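Local coordinates for maleylpyruvate isomerase (Ralstonia sp., PDB 2V6K), which catalyses the glutathione-dependent isomerisation of maleylpyruvate to fumarylpyruvate in naphthalene degradation, working as a zeta-class glutathione transferase homodimer, at residues R93-H106 and F158-Q172. Sequence-based numbering, arbitrary orientation.
Sequences RVRALAAIVGCDIH and FGDTPTLADCYLVPQ. With TGG (gamma-glutamyl-S-(1,2-dicarboxyethyl)cysteinylglycine), chain F; TGG (gamma-glutamyl-S-(1,2-dicarboxyethyl)cysteinylglycine), chain C.
Around A98 and A165, whose CA atoms are 4.5 Å apart, the helix segments 93-104 and 164-172 run nearly parallel, their axes 8.2 Å apart and crossing at 23°. The small side chain of A98 allows this approach. Its CB sits over the centre of the Y168 ring, 3.6 Å from the centroid, in a CH-pi contact. The same methyl touches L164 CD1. The ring edge of Y168 lies against the backbone of G102, which has no side chain in the way. V94 packs its two methyls on F158 and on the start of helix 164-172. Its CG2 lies over the F158 ring face, 3.9 Å from the centroid. Its CG1, anti to the backbone N (chi1 171°), reaches T163 OG1 and L164 CD1. T163 is the N-cap: its OG1 accepts a weak bond from A165 N, while T163 N gives a 2.9 Å bond to D166 OD2. T163 and D166 form the S/T-x-x-D N-capping box known in GSTs. Further along, Q172 bends at chi2 (59°), laying its amide CD 3.4 Å from I105 CG2. Beyond it, H106 NE2 donates to dicarboxyethyl OF2 of TGG (chain C) at 2.7 Å, in its own subunit's site; D104 OD1 accepts from gamma-glutamyl NN1 of TGG (chain F), in the second subunit's site. The pair is core packing of the all-helical GST C-terminal domain, ending at two active sites.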
loop_
_atom_site.group_PDB
_atom_site.type_symbol
_atom_site.label_atom_id
_atom_site.label_comp_id
_atom_site.label_asym_id
_atom_site.label_seq_id
_atom_site.Cartn_x
_atom_site.Cartn_y
_atom_site.Cartn_z
ATOM N N ARG A 93 -3.628 14.036 -2.798
ATOM C CA ARG A 93 -4.945 13.644 -2.272
ATOM C C ARG A 93 -5.457 12.370 -2.925
ATOM O O ARG A 93 -5.996 11.498 -2.246
ATOM C CB ARG A 93 -5.987 14.756 -2.462
ATOM C CG ARG A 93 -5.587 16.115 -1.935
ATOM C CD ARG A 93 -5.391 16.108 -0.441
ATOM N NE ARG A 93 -4.819 17.380 -0.009
ATOM C CZ ARG A 93 -4.485 17.685 1.241
ATOM N NH1 ARG A 93 -4.663 16.817 2.232
ATOM N NH2 ARG A 93 -3.965 18.873 1.492
ATOM N N VAL A 94 -5.308 12.271 -4.244
ATOM C CA VAL A 94 -5.748 11.080 -4.966
ATOM C C VAL A 94 -4.905 9.878 -4.557
ATOM O O VAL A 94 -5.438 8.793 -4.321
ATOM C CB VAL A 94 -5.725 11.294 -6.500
ATOM C CG1 VAL A 94 -5.978 9.983 -7.226
ATOM C CG2 VAL A 94 -6.778 12.317 -6.908
ATOM N N ARG A 95 -3.592 10.059 -4.454
ATOM C CA ARG A 95 -2.740 8.970 -3.978
ATOM C C ARG A 95 -3.071 8.565 -2.546
ATOM O O ARG A 95 -2.970 7.389 -2.205
ATOM C CB ARG A 95 -1.261 9.334 -4.104
ATOM C CG ARG A 95 -0.742 9.330 -5.528
ATOM C CD ARG A 95 0.766 9.520 -5.538
ATOM N NE ARG A 95 1.335 9.367 -6.878
ATOM C CZ ARG A 95 2.031 10.295 -7.523
ATOM N NH1 ARG A 95 2.273 11.481 -6.966
ATOM N NH2 ARG A 95 2.498 10.023 -8.735
ATOM N N ALA A 96 -3.456 9.522 -1.705
ATOM C CA ALA A 96 -3.798 9.213 -0.315
ATOM C C ALA A 96 -5.077 8.385 -0.240
ATOM O O ALA A 96 -5.144 7.398 0.503
ATOM C CB ALA A 96 -3.928 10.483 0.511
ATOM N N LEU A 97 -6.088 8.776 -1.013
ATOM C CA LEU A 97 -7.333 8.012 -1.076
ATOM C C LEU A 97 -7.052 6.584 -1.523
ATOM O O LEU A 97 -7.526 5.622 -0.910
ATOM C CB LEU A 97 -8.334 8.682 -2.026
ATOM C CG LEU A 97 -8.984 9.968 -1.506
ATOM C CD1 LEU A 97 -9.727 10.677 -2.626
ATOM C CD2 LEU A 97 -9.919 9.687 -0.335
ATOM N N ALA A 98 -6.258 6.443 -2.582
ATOM C CA ALA A 98 -5.917 5.120 -3.094
ATOM C C ALA A 98 -5.201 4.304 -2.031
ATOM O O ALA A 98 -5.499 3.123 -1.859
ATOM C CB ALA A 98 -5.063 5.230 -4.351
ATOM N N ALA A 99 -4.263 4.924 -1.322
ATOM C CA ALA A 99 -3.457 4.200 -0.347
ATOM C C ALA A 99 -4.254 3.770 0.888
ATOM O O ALA A 99 -3.930 2.754 1.495
ATOM C CB ALA A 99 -2.243 5.034 0.052
ATOM N N ILE A 100 -5.293 4.521 1.268
ATOM C CA ILE A 100 -6.177 4.048 2.340
ATOM C C ILE A 100 -6.669 2.646 1.984
ATOM O O ILE A 100 -6.616 1.726 2.804
ATOM C CB ILE A 100 -7.382 4.989 2.554
ATOM C CG1 ILE A 100 -6.908 6.309 3.170
ATOM C CG2 ILE A 100 -8.462 4.322 3.433
ATOM C CD1 ILE A 100 -7.979 7.375 3.229
ATOM N N VAL A 101 -7.123 2.473 0.748
ATOM C CA VAL A 101 -7.603 1.170 0.295
ATOM C C VAL A 101 -6.447 0.200 0.080
ATOM O O VAL A 101 -6.468 -0.935 0.590
ATOM C CB VAL A 101 -8.404 1.301 -1.018
ATOM C CG1 VAL A 101 -8.754 -0.066 -1.567
ATOM C CG2 VAL A 101 -9.671 2.117 -0.791
ATOM N N GLY A 102 -5.441 0.636 -0.667
ATOM C CA GLY A 102 -4.393 -0.260 -1.127
ATOM C C GLY A 102 -3.456 -0.737 -0.039
ATOM O O GLY A 102 -2.889 -1.823 -0.147
ATOM N N CYS A 103 -3.265 0.090 0.985
ATOM C CA CYS A 103 -2.429 -0.280 2.128
ATOM C C CYS A 103 -3.245 -0.748 3.310
ATOM O O CYS A 103 -2.906 -1.747 3.937
ATOM C CB CYS A 103 -1.579 0.908 2.592
ATOM S SG CYS A 103 -0.437 1.586 1.374
ATOM N N ASP A 104 -4.307 -0.018 3.627
ATOM C CA ASP A 104 -4.904 -0.144 4.957
ATOM C C ASP A 104 -6.227 -0.896 5.009
ATOM O O ASP A 104 -6.792 -1.061 6.093
ATOM C CB ASP A 104 -5.042 1.231 5.612
ATOM C CG ASP A 104 -3.729 1.986 5.679
ATOM O OD1 ASP A 104 -2.646 1.357 5.665
ATOM O OD2 ASP A 104 -3.805 3.228 5.728
ATOM N N ILE A 105 -6.727 -1.333 3.858
ATOM C CA ILE A 105 -7.909 -2.194 3.828
ATOM C C ILE A 105 -7.626 -3.494 3.094
ATOM O O ILE A 105 -7.623 -4.574 3.701
ATOM C CB ILE A 105 -9.153 -1.521 3.199
ATOM C CG1 ILE A 105 -9.442 -0.154 3.830
ATOM C CG2 ILE A 105 -10.355 -2.440 3.377
ATOM C CD1 ILE A 105 -10.567 0.598 3.129
ATOM N N HIS A 106 -7.379 -3.398 1.788
ATOM C CA HIS A 106 -7.285 -4.593 0.963
ATOM C C HIS A 106 -6.339 -5.685 1.504
ATOM O O HIS A 106 -6.719 -6.859 1.556
ATOM C CB HIS A 106 -6.916 -4.271 -0.492
ATOM C CG HIS A 106 -6.499 -5.491 -1.227
ATOM N ND1 HIS A 106 -5.191 -5.930 -1.248
ATOM C CD2 HIS A 106 -7.237 -6.456 -1.827
ATOM C CE1 HIS A 106 -5.139 -7.096 -1.868
ATOM N NE2 HIS A 106 -6.365 -7.434 -2.228
ATOM N N PHE A 158 -12.485 12.199 -6.722
ATOM C CA PHE A 158 -11.775 13.461 -6.844
ATOM C C PHE A 158 -12.188 14.125 -8.148
ATOM O O PHE A 158 -12.151 13.500 -9.210
ATOM C CB PHE A 158 -10.260 13.221 -6.833
ATOM C CG PHE A 158 -9.451 14.488 -6.869
ATOM C CD1 PHE A 158 -9.075 15.115 -5.688
ATOM C CD2 PHE A 158 -9.077 15.056 -8.081
ATOM C CE1 PHE A 158 -8.334 16.296 -5.711
ATOM C CE2 PHE A 158 -8.346 16.237 -8.117
ATOM C CZ PHE A 158 -7.972 16.857 -6.929
ATOM N N GLY A 159 -12.580 15.391 -8.066
ATOM C CA GLY A 159 -13.026 16.118 -9.249
ATOM C C GLY A 159 -14.218 15.458 -9.920
ATOM O O GLY A 159 -15.013 14.783 -9.265
ATOM N N ASP A 160 -14.334 15.639 -11.234
ATOM C CA ASP A 160 -15.490 15.115 -11.963
ATOM C C ASP A 160 -15.100 14.190 -13.114
ATOM O O ASP A 160 -15.866 13.992 -14.065
ATOM C CB ASP A 160 -16.404 16.249 -12.442
ATOM C CG ASP A 160 -17.815 15.768 -12.755
ATOM O OD1 ASP A 160 -18.353 14.927 -11.999
ATOM O OD2 ASP A 160 -18.385 16.238 -13.760
ATOM N N THR A 161 -13.903 13.621 -13.010
ATOM C CA THR A 161 -13.474 12.538 -13.889
ATOM C C THR A 161 -12.974 11.376 -13.032
ATOM O O THR A 161 -12.513 11.586 -11.902
ATOM C CB THR A 161 -12.350 12.976 -14.851
ATOM O OG1 THR A 161 -11.199 13.364 -14.092
ATOM C CG2 THR A 161 -12.798 14.141 -15.738
ATOM N N PRO A 162 -13.085 10.139 -13.544
ATOM C CA PRO A 162 -12.499 9.030 -12.790
ATOM C C PRO A 162 -10.993 9.203 -12.630
ATOM O O PRO A 162 -10.321 9.704 -13.534
ATOM C CB PRO A 162 -12.799 7.811 -13.665
ATOM C CG PRO A 162 -13.968 8.227 -14.502
ATOM C CD PRO A 162 -13.756 9.680 -14.777
ATOM N N THR A 163 -10.484 8.812 -11.467
ATOM C CA THR A 163 -9.050 8.849 -11.188
ATOM C C THR A 163 -8.622 7.494 -10.651
ATOM O O THR A 163 -9.455 6.594 -10.447
ATOM C CB THR A 163 -8.677 9.926 -10.142
ATOM O OG1 THR A 163 -9.332 9.633 -8.901
ATOM C CG2 THR A 163 -9.056 11.329 -10.622
ATOM N N LEU A 164 -7.328 7.323 -10.404
ATOM C CA LEU A 164 -6.914 6.035 -9.866
ATOM C C LEU A 164 -7.529 5.726 -8.500
ATOM O O LEU A 164 -7.672 4.560 -8.147
ATOM C CB LEU A 164 -5.397 5.809 -9.906
ATOM C CG LEU A 164 -4.387 6.700 -9.202
ATOM C CD1 LEU A 164 -4.375 6.465 -7.699
ATOM C CD2 LEU A 164 -3.009 6.425 -9.802
ATOM N N ALA A 165 -7.945 6.747 -7.746
ATOM C CA ALA A 165 -8.624 6.474 -6.473
ATOM C C ALA A 165 -9.886 5.634 -6.699
ATOM O O ALA A 165 -10.163 4.700 -5.942
ATOM C CB ALA A 165 -8.953 7.764 -5.731
ATOM N N ASP A 166 -10.630 5.934 -7.759
ATOM C CA ASP A 166 -11.837 5.165 -8.075
ATOM C C ASP A 166 -11.506 3.735 -8.470
ATOM O O ASP A 166 -12.289 2.816 -8.205
ATOM C CB ASP A 166 -12.627 5.838 -9.197
ATOM C CG ASP A 166 -12.990 7.262 -8.870
ATOM O OD1 ASP A 166 -13.600 7.502 -7.806
ATOM O OD2 ASP A 166 -12.667 8.147 -9.690
ATOM N N CYS A 167 -10.354 3.545 -9.110
ATOM C CA CYS A 167 -9.890 2.204 -9.465
ATOM C C CYS A 167 -9.687 1.347 -8.229
ATOM O O CYS A 167 -9.923 0.145 -8.277
ATOM C CB CYS A 167 -8.590 2.248 -10.265
ATOM S SG CYS A 167 -8.705 3.086 -11.843
ATOM N N TYR A 168 -9.253 1.966 -7.132
ATOM C CA TYR A 168 -9.095 1.253 -5.866
ATOM C C TYR A 168 -10.418 1.121 -5.116
ATOM O O TYR A 168 -10.691 0.081 -4.512
ATOM C CB TYR A 168 -8.111 1.979 -4.957
ATOM C CG TYR A 168 -6.639 1.885 -5.302
ATOM C CD1 TYR A 168 -5.746 1.263 -4.427
ATOM C CD2 TYR A 168 -6.120 2.484 -6.452
ATOM C CE1 TYR A 168 -4.387 1.213 -4.698
ATOM C CE2 TYR A 168 -4.752 2.441 -6.732
ATOM C CZ TYR A 168 -3.893 1.811 -5.844
ATOM O OH TYR A 168 -2.544 1.786 -6.079
ATOM N N LEU A 169 -11.233 2.176 -5.118
ATOM C CA LEU A 169 -12.450 2.181 -4.313
ATOM C C LEU A 169 -13.479 1.153 -4.774
ATOM O O LEU A 169 -14.049 0.423 -3.954
ATOM C CB LEU A 169 -13.083 3.579 -4.279
ATOM C CG LEU A 169 -14.361 3.682 -3.443
ATOM C CD1 LEU A 169 -14.051 3.504 -1.958
ATOM C CD2 LEU A 169 -15.060 5.010 -3.713
ATOM N N VAL A 170 -13.727 1.100 -6.077
ATOM C CA VAL A 170 -14.794 0.251 -6.599
ATOM C C VAL A 170 -14.620 -1.238 -6.224
ATOM O O VAL A 170 -15.550 -1.848 -5.709
ATOM C CB VAL A 170 -15.034 0.509 -8.108
ATOM C CG1 VAL A 170 -15.876 -0.580 -8.736
ATOM C CG2 VAL A 170 -15.712 1.866 -8.281
ATOM N N PRO A 171 -13.431 -1.823 -6.458
ATOM C CA PRO A 171 -13.247 -3.207 -6.015
ATOM C C PRO A 171 -13.377 -3.381 -4.505
ATOM O O PRO A 171 -13.846 -4.420 -4.042
ATOM C CB PRO A 171 -11.825 -3.539 -6.474
ATOM C CG PRO A 171 -11.577 -2.596 -7.608
ATOM C CD PRO A 171 -12.239 -1.323 -7.159
ATOM N N GLN A 172 -12.997 -2.365 -3.738
ATOM C CA GLN A 172 -13.110 -2.450 -2.285
ATOM C C GLN A 172 -14.570 -2.463 -1.825
ATOM O O GLN A 172 -14.914 -3.148 -0.849
ATOM C CB GLN A 172 -12.324 -1.327 -1.610
ATOM C CG GLN A 172 -12.173 -1.524 -0.110
ATOM C CD GLN A 172 -11.474 -2.821 0.225
ATOM O OE1 GLN A 172 -10.265 -2.956 0.031
ATOM N NE2 GLN A 172 -12.239 -3.794 0.732
HETATM O OC1 TGG F . 1.621 4.540 5.371
HETATM C CO1 TGG F . 0.651 5.087 5.932
HETATM O OT1 TGG F . 0.682 6.260 6.360
HETATM C CA1 TGG F . -0.613 4.294 6.099
HETATM N NN1 TGG F . -0.811 3.463 4.920
HETATM C CB1 TGG F . -0.526 3.386 7.327
HETATM C CG1 TGG F . -0.438 4.206 8.608
HETATM C CD1 TGG F . -0.633 3.396 9.880
HETATM O OE1 TGG F . -0.616 2.000 9.706
HETATM N NN2 TGG F . 0.296 3.824 10.881
HETATM C CA2 TGG F . 0.608 3.054 12.059
HETATM C CO2 TGG F . -0.539 3.386 13.001
HETATM O OC2 TGG F . -0.519 4.713 13.484
HETATM N NN3 TGG F . -0.794 2.404 14.014
HETATM C CA3 TGG F . -1.651 2.715 15.135
HETATM C CO3 TGG F . -2.602 1.573 15.356
HETATM O OC3 TGG F . -2.514 0.551 14.640
HETATM O OT3 TGG F . -3.450 1.721 16.265
HETATM C CB2 TGG F . 2.002 3.522 12.429
HETATM S SG2 TGG F . 2.638 3.002 13.973
HETATM C CD2 TGG F . 2.912 1.261 13.978
HETATM C CE2 TGG F . 4.123 0.914 13.147
HETATM O OE2 TGG F . 5.182 0.540 13.699
HETATM O OF2 TGG F . 4.057 1.010 11.901
HETATM C CF2 TGG F . 3.088 0.914 15.455
HETATM C CH2 TGG F . 3.160 -0.566 15.736
HETATM O OI2 TGG F . 2.776 -1.379 14.871
HETATM O OJ2 TGG F . 3.611 -0.924 16.849
HETATM O OC1 TGG C . -1.655 -4.634 -5.263
HETATM C CO1 TGG C . -0.884 -5.602 -5.419
HETATM O OT1 TGG C . -0.601 -6.092 -6.533
HETATM C CA1 TGG C . -0.254 -6.190 -4.190
HETATM N NN1 TGG C . 0.053 -5.139 -3.226
HETATM C CB1 TGG C . -1.198 -7.180 -3.517
HETATM C CG1 TGG C . -1.471 -8.380 -4.410
HETATM C CD1 TGG C . -2.160 -9.547 -3.716
HETATM O OE1 TGG C . -2.683 -9.269 -2.439
HETATM N NN2 TGG C . -3.149 -10.119 -4.574
HETATM C CA2 TGG C . -4.197 -10.981 -4.098
HETATM C CO2 TGG C . -3.524 -12.345 -4.026
HETATM O OC2 TGG C . -3.178 -12.882 -5.280
HETATM N NN3 TGG C . -4.137 -13.282 -3.134
HETATM C CA3 TGG C . -3.726 -14.671 -3.155
HETATM C CO3 TGG C . -3.517 -15.155 -1.748
HETATM O OC3 TGG C . -3.705 -14.369 -0.798
HETATM O OT3 TGG C . -3.171 -16.351 -1.612
HETATM C CB2 TGG C . -5.298 -10.775 -5.119
HETATM S SG2 TGG C . -6.642 -11.894 -5.043
HETATM C CD2 TGG C . -7.583 -11.626 -3.579
HETATM C CE2 TGG C . -8.367 -10.340 -3.702
HETATM O OE2 TGG C . -9.608 -10.371 -3.864
HETATM O OF2 TGG C . -7.747 -9.254 -3.644
HETATM C CF2 TGG C . -8.473 -12.864 -3.468
HETATM C CH2 TGG C . -9.248 -12.956 -2.177
HETATM O OI2 TGG C . -8.916 -12.241 -1.214
HETATM O OJ2 TGG C . -10.213 -13.754 -2.134
#